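PDB 3KA5: ribosome-associated protein Y (PSrp-1) from Clostridium acetobutylicum, which probably pairs 70S ribosomes into translationally inactive 100S dimers in stationary phase, the fragment here being the C-terminal domain of the long HPF family member. Local coordinates for the interface of chains A and B. Sequence-based numbering; all coordinates share one arbitrary frame. Chains: chain A/B, Ribosome-associated protein Y (PSrp-1).

Contact 1: the interface of chains A and B. Residues chain A 29, 42, 44, 54; chain B 29, 42, 44.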
loop_
_atom_site.group_PDB
_atom_site.type_symbol
_atom_site.label_atom_id
_atom_site.label_comp_id
_atom_site.label_asym_id
_atom_site.label_seq_id
_atom_site.Cartn_x
_atom_site.Cartn_y
_atom_site.Cartn_z
ATOM N N PHE A 29 7.813 1.193 -1.817
ATOM C CA PHE A 29 6.616 1.447 -1.014
ATOM C C PHE A 29 6.589 0.351 0.060
ATOM O O PHE A 29 7.173 -0.715 -0.126
ATOM C CB PHE A 29 5.332 1.469 -1.867
ATOM C CG PHE A 29 4.898 0.130 -2.385
ATOM C CD1 PHE A 29 4.052 -0.684 -1.636
ATOM C CD2 PHE A 29 5.312 -0.305 -3.635
ATOM C CE1 PHE A 29 3.624 -1.907 -2.134
ATOM C CE2 PHE A 29 4.887 -1.528 -4.140
ATOM C CZ PHE A 29 4.044 -2.328 -3.387
ATOM N N VAL A 42 0.715 3.202 4.375
ATOM C CA VAL A 42 1.670 2.845 3.339
ATOM C C VAL A 42 2.654 3.993 3.155
ATOM O O VAL A 42 2.248 5.119 2.889
ATOM C CB VAL A 42 0.982 2.589 1.983
ATOM C CG1 VAL A 42 2.013 2.118 0.964
ATOM C CG2 VAL A 42 -0.126 1.549 2.148
ATOM N N TYR A 44 5.963 5.545 1.074
ATOM C CA TYR A 44 6.560 5.358 -0.232
ATOM C C TYR A 44 7.551 6.470 -0.503
ATOM O O TYR A 44 7.538 7.505 0.165
ATOM C CB TYR A 44 5.477 5.322 -1.314
ATOM C CG TYR A 44 4.714 6.620 -1.465
ATOM C CD1 TYR A 44 5.076 7.556 -2.433
ATOM C CD2 TYR A 44 3.648 6.919 -0.626
ATOM C CE1 TYR A 44 4.392 8.768 -2.557
ATOM C CE2 TYR A 44 2.955 8.129 -0.739
ATOM C CZ TYR A 44 3.331 9.044 -1.704
ATOM O OH TYR A 44 2.652 10.240 -1.811
ATOM N N ILE A 54 0.614 7.357 3.257
ATOM C CA ILE A 54 -0.802 7.276 2.911
ATOM C C ILE A 54 -1.578 6.662 4.062
ATOM O O ILE A 54 -1.256 5.566 4.522
ATOM C CB ILE A 54 -1.019 6.409 1.659
ATOM C CG1 ILE A 54 -0.132 6.912 0.521
ATOM C CG2 ILE A 54 -2.485 6.442 1.253
ATOM C CD1 ILE A 54 -0.106 5.999 -0.684
ATOM N N PHE B 29 1.675 1.410 -7.722
ATOM C CA PHE B 29 0.977 0.709 -6.656
ATOM C C PHE B 29 -0.280 1.527 -6.405
ATOM O O PHE B 29 -0.324 2.703 -6.758
ATOM C CB PHE B 29 1.851 0.575 -5.402
ATOM C CG PHE B 29 2.054 1.848 -4.649
ATOM C CD1 PHE B 29 1.122 2.270 -3.707
ATOM C CD2 PHE B 29 3.192 2.610 -4.856
ATOM C CE1 PHE B 29 1.329 3.442 -2.973
ATOM C CE2 PHE B 29 3.409 3.783 -4.127
ATOM C CZ PHE B 29 2.474 4.195 -3.186
ATOM N N VAL B 42 -3.643 -3.352 -1.220
ATOM C CA VAL B 42 -2.745 -2.610 -2.090
ATOM C C VAL B 42 -2.383 -3.471 -3.295
ATOM O O VAL B 42 -1.913 -4.597 -3.138
ATOM C CB VAL B 42 -1.439 -2.227 -1.353
ATOM C CG1 VAL B 42 -0.546 -1.393 -2.268
ATOM C CG2 VAL B 42 -1.770 -1.446 -0.077
ATOM N N TYR B 44 -0.197 -3.780 -6.940
ATOM C CA TYR B 44 1.030 -3.233 -7.492
ATOM C C TYR B 44 1.457 -4.050 -8.698
ATOM O O TYR B 44 0.986 -5.168 -8.901
ATOM C CB TYR B 44 2.130 -3.234 -6.420
ATOM C CG TYR B 44 2.533 -4.618 -5.955
ATOM C CD1 TYR B 44 3.614 -5.282 -6.534
ATOM C CD2 TYR B 44 1.812 -5.276 -4.962
ATOM C CE1 TYR B 44 3.969 -6.572 -6.133
ATOM C CE2 TYR B 44 2.158 -6.571 -4.556
ATOM C CZ TYR B 44 3.234 -7.209 -5.147
ATOM O OH TYR B 44 3.576 -8.488 -4.755
#
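A:Phe29 and B:Phe29 overlap at the centre of this apolar patch, their side chains running past each other in opposite directions. Each places its CB over one face of the other ring, toward the rim: A:Phe29 CB is 3.8 Å from B:Phe29 CE2, and B:Phe29 CB lies correspondingly above the ring of A:Phe29. The ring planes are tilted by about 25°, which splays the pair; each CB near the other's rim shows an offset overlap.

The far end of each ring reaches the partner's Tyr44. A:Phe29 CZ stands 3.7 Å from B:Tyr44 CB, and B:Phe29 CZ makes the matching approach to CB and CG of A:Tyr44. Phe and Tyr side chains run roughly at right angles here, and it is the root of the tyrosine, not its hydroxyl end, that receives the phenylalanine tip. On the B:Phe29 ring, A:Ile54 CD1 comes in at the edge, in the ring plane, 3.7 Å from CE1. Its chain is extended at chi2 (171°), which carries the methyl out to that edge. A:Val42 and B:Val42 meet tip to tip, CG2 to CG2 at 4.1 Å, a looser contact. Each valine has CG1 anti to N (chi1 -176° in A:Val42), leaving CG2 as the branch turned to the partner.

Behind these groups, strand 29-34 supplies the phenylalanine, strand 39-45 the valine and tyrosine, and strand 51-55 the isoleucine; Val42 and Tyr44, two residues apart, thus face the same way. The near-identical contacts with the chains exchanged show two-fold symmetry. The patch joins the two sheets through apolar surface and would favour homodimerisation of this domain, through which long HPF proteins are thought to bring two ribosomes together.

Contact 2: the interface of chains A and B. Residues chain A 15, 53-55; chain B 3-5.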
loop_
_atom_site.group_PDB
_atom_site.type_symbol
_atom_site.label_atom_id
_atom_site.label_comp_id
_atom_site.label_asym_id
_atom_site.label_seq_id
_atom_site.Cartn_x
_atom_site.Cartn_y
_atom_site.Cartn_z
ATOM N N GLU A 15 5.872 5.121 12.042
ATOM C CA GLU A 15 6.090 5.622 10.693
ATOM C C GLU A 15 7.590 5.724 10.458
ATOM O O GLU A 15 8.086 5.416 9.374
ATOM C CB GLU A 15 5.457 7.008 10.536
ATOM C CG GLU A 15 4.264 7.254 11.451
ATOM C CD GLU A 15 3.624 8.615 11.233
ATOM O OE1 GLU A 15 4.360 9.624 11.168
ATOM O OE2 GLU A 15 2.383 8.671 11.135
ATOM N N LEU A 53 3.340 9.323 3.096
ATOM C CA LEU A 53 2.650 8.434 4.018
ATOM C C LEU A 53 1.161 8.488 3.692
ATOM O O LEU A 53 0.525 9.536 3.817
ATOM C CB LEU A 53 2.877 8.880 5.466
ATOM C CG LEU A 53 2.109 8.090 6.530
ATOM C CD1 LEU A 53 2.564 6.638 6.513
ATOM C CD2 LEU A 53 2.338 8.699 7.899
ATOM N N ILE A 54 0.614 7.357 3.257
ATOM C CA ILE A 54 -0.802 7.276 2.911
ATOM C C ILE A 54 -1.578 6.662 4.062
ATOM O O ILE A 54 -1.256 5.566 4.522
ATOM C CB ILE A 54 -1.019 6.409 1.659
ATOM C CG1 ILE A 54 -0.132 6.912 0.521
ATOM C CG2 ILE A 54 -2.485 6.442 1.253
ATOM C CD1 ILE A 54 -0.106 5.999 -0.684
ATOM N N GLU A 55 -2.604 7.369 4.524
ATOM C CA GLU A 55 -3.429 6.901 5.631
ATOM C C GLU A 55 -4.904 7.019 5.256
ATOM O O GLU A 55 -5.268 7.795 4.371
ATOM C CB GLU A 55 -3.130 7.720 6.895
ATOM C CG GLU A 55 -3.210 9.229 6.686
ATOM C CD GLU A 55 -2.750 10.029 7.895
ATOM O OE1 GLU A 55 -2.731 11.274 7.804
ATOM O OE2 GLU A 55 -2.406 9.424 8.932
ATOM N N VAL B 3 5.494 13.310 4.022
ATOM C CA VAL B 3 4.254 13.964 3.611
ATOM C C VAL B 3 3.034 13.025 3.754
ATOM O O VAL B 3 2.907 12.002 3.069
ATOM C CB VAL B 3 4.381 14.483 2.147
ATOM C CG1 VAL B 3 3.236 15.378 1.834
ATOM C CG2 VAL B 3 5.703 15.248 1.948
ATOM N N LYS B 4 2.159 13.383 4.687
ATOM C CA LYS B 4 0.956 12.618 4.971
ATOM C C LYS B 4 -0.190 13.044 4.074
ATOM O O LYS B 4 -0.546 14.224 4.014
ATOM C CB LYS B 4 0.561 12.786 6.442
ATOM C CG LYS B 4 1.647 12.331 7.391
ATOM C CD LYS B 4 1.240 12.514 8.835
ATOM C CE LYS B 4 2.330 12.015 9.771
ATOM N NZ LYS B 4 1.923 12.166 11.192
ATOM N N THR B 5 -0.744 12.073 3.358
ATOM C CA THR B 5 -1.869 12.315 2.467
ATOM C C THR B 5 -2.913 11.237 2.720
ATOM O O THR B 5 -2.614 10.167 3.269
ATOM C CB THR B 5 -1.461 12.250 0.980
ATOM O OG1 THR B 5 -1.013 10.927 0.662
ATOM C CG2 THR B 5 -0.353 13.246 0.691
#
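B:Lys4 lies against A:Leu53 where strand 2-6 of one chain adds, in parallel, to strand 51-55 of the other, an intermolecular beta-strand addition in the S30EA C-terminal domain. With CG set beside the backbone N (chi1 -59°) and every later torsion close to 180°, the lysine runs as a straight rod across the partner. Its CB passes A:Glu55 OE1, a carboxylate oxygen, at 3.9 Å. CG comes next, 3.7 Å from A:Leu53 CD2, the lysine and leucine side chains running alongside each other in a common direction. CD continues over the same methyl, 4.1 Å from A:Leu53 CD2. CE still touches that methyl, at 3.8 Å from A:Leu53 CD2, and also approaches A:Glu15 OE1 at 3.4 Å. At the tip, NZ forms a rather long salt bridge to A:Glu15, 3.5 Å from OE1, with OE2 about equally near; ammonium and carboxylate thus face each other without one oxygen being singled out. A:Glu15 opens helix 15-25, whose N-terminal end would tend to favour a charged carboxylate.

The rod is positioned by the backbone ladder on either side of it. A:Leu53 N donates to B:Val3 O at 2.7 Å. B:Thr5 N in turn donates to A:Leu53 O at 2.9 Å, so both backbone polar groups of A:Leu53 are used by the same strand. A:Glu55 N then donates to B:Thr5 O.

The C-alpha centres of contact 1 and contact 2 lie about 10 Å apart, and both draw on strand 51-55 of chain A. A:Ile54 is common to them: its side chain faces the aromatic cluster of contact 1 while its backbone pairs with the added strand of contact 2. The apolar patch and the strand addition are therefore coupled through one strand, and two-fold symmetry repeats the second contact with the chains exchanged. Each chain lends strand 2-6 to its partner's sheet and receives one in return, an exchange more consistent with a genuine homodimer than with incidental crystal packing.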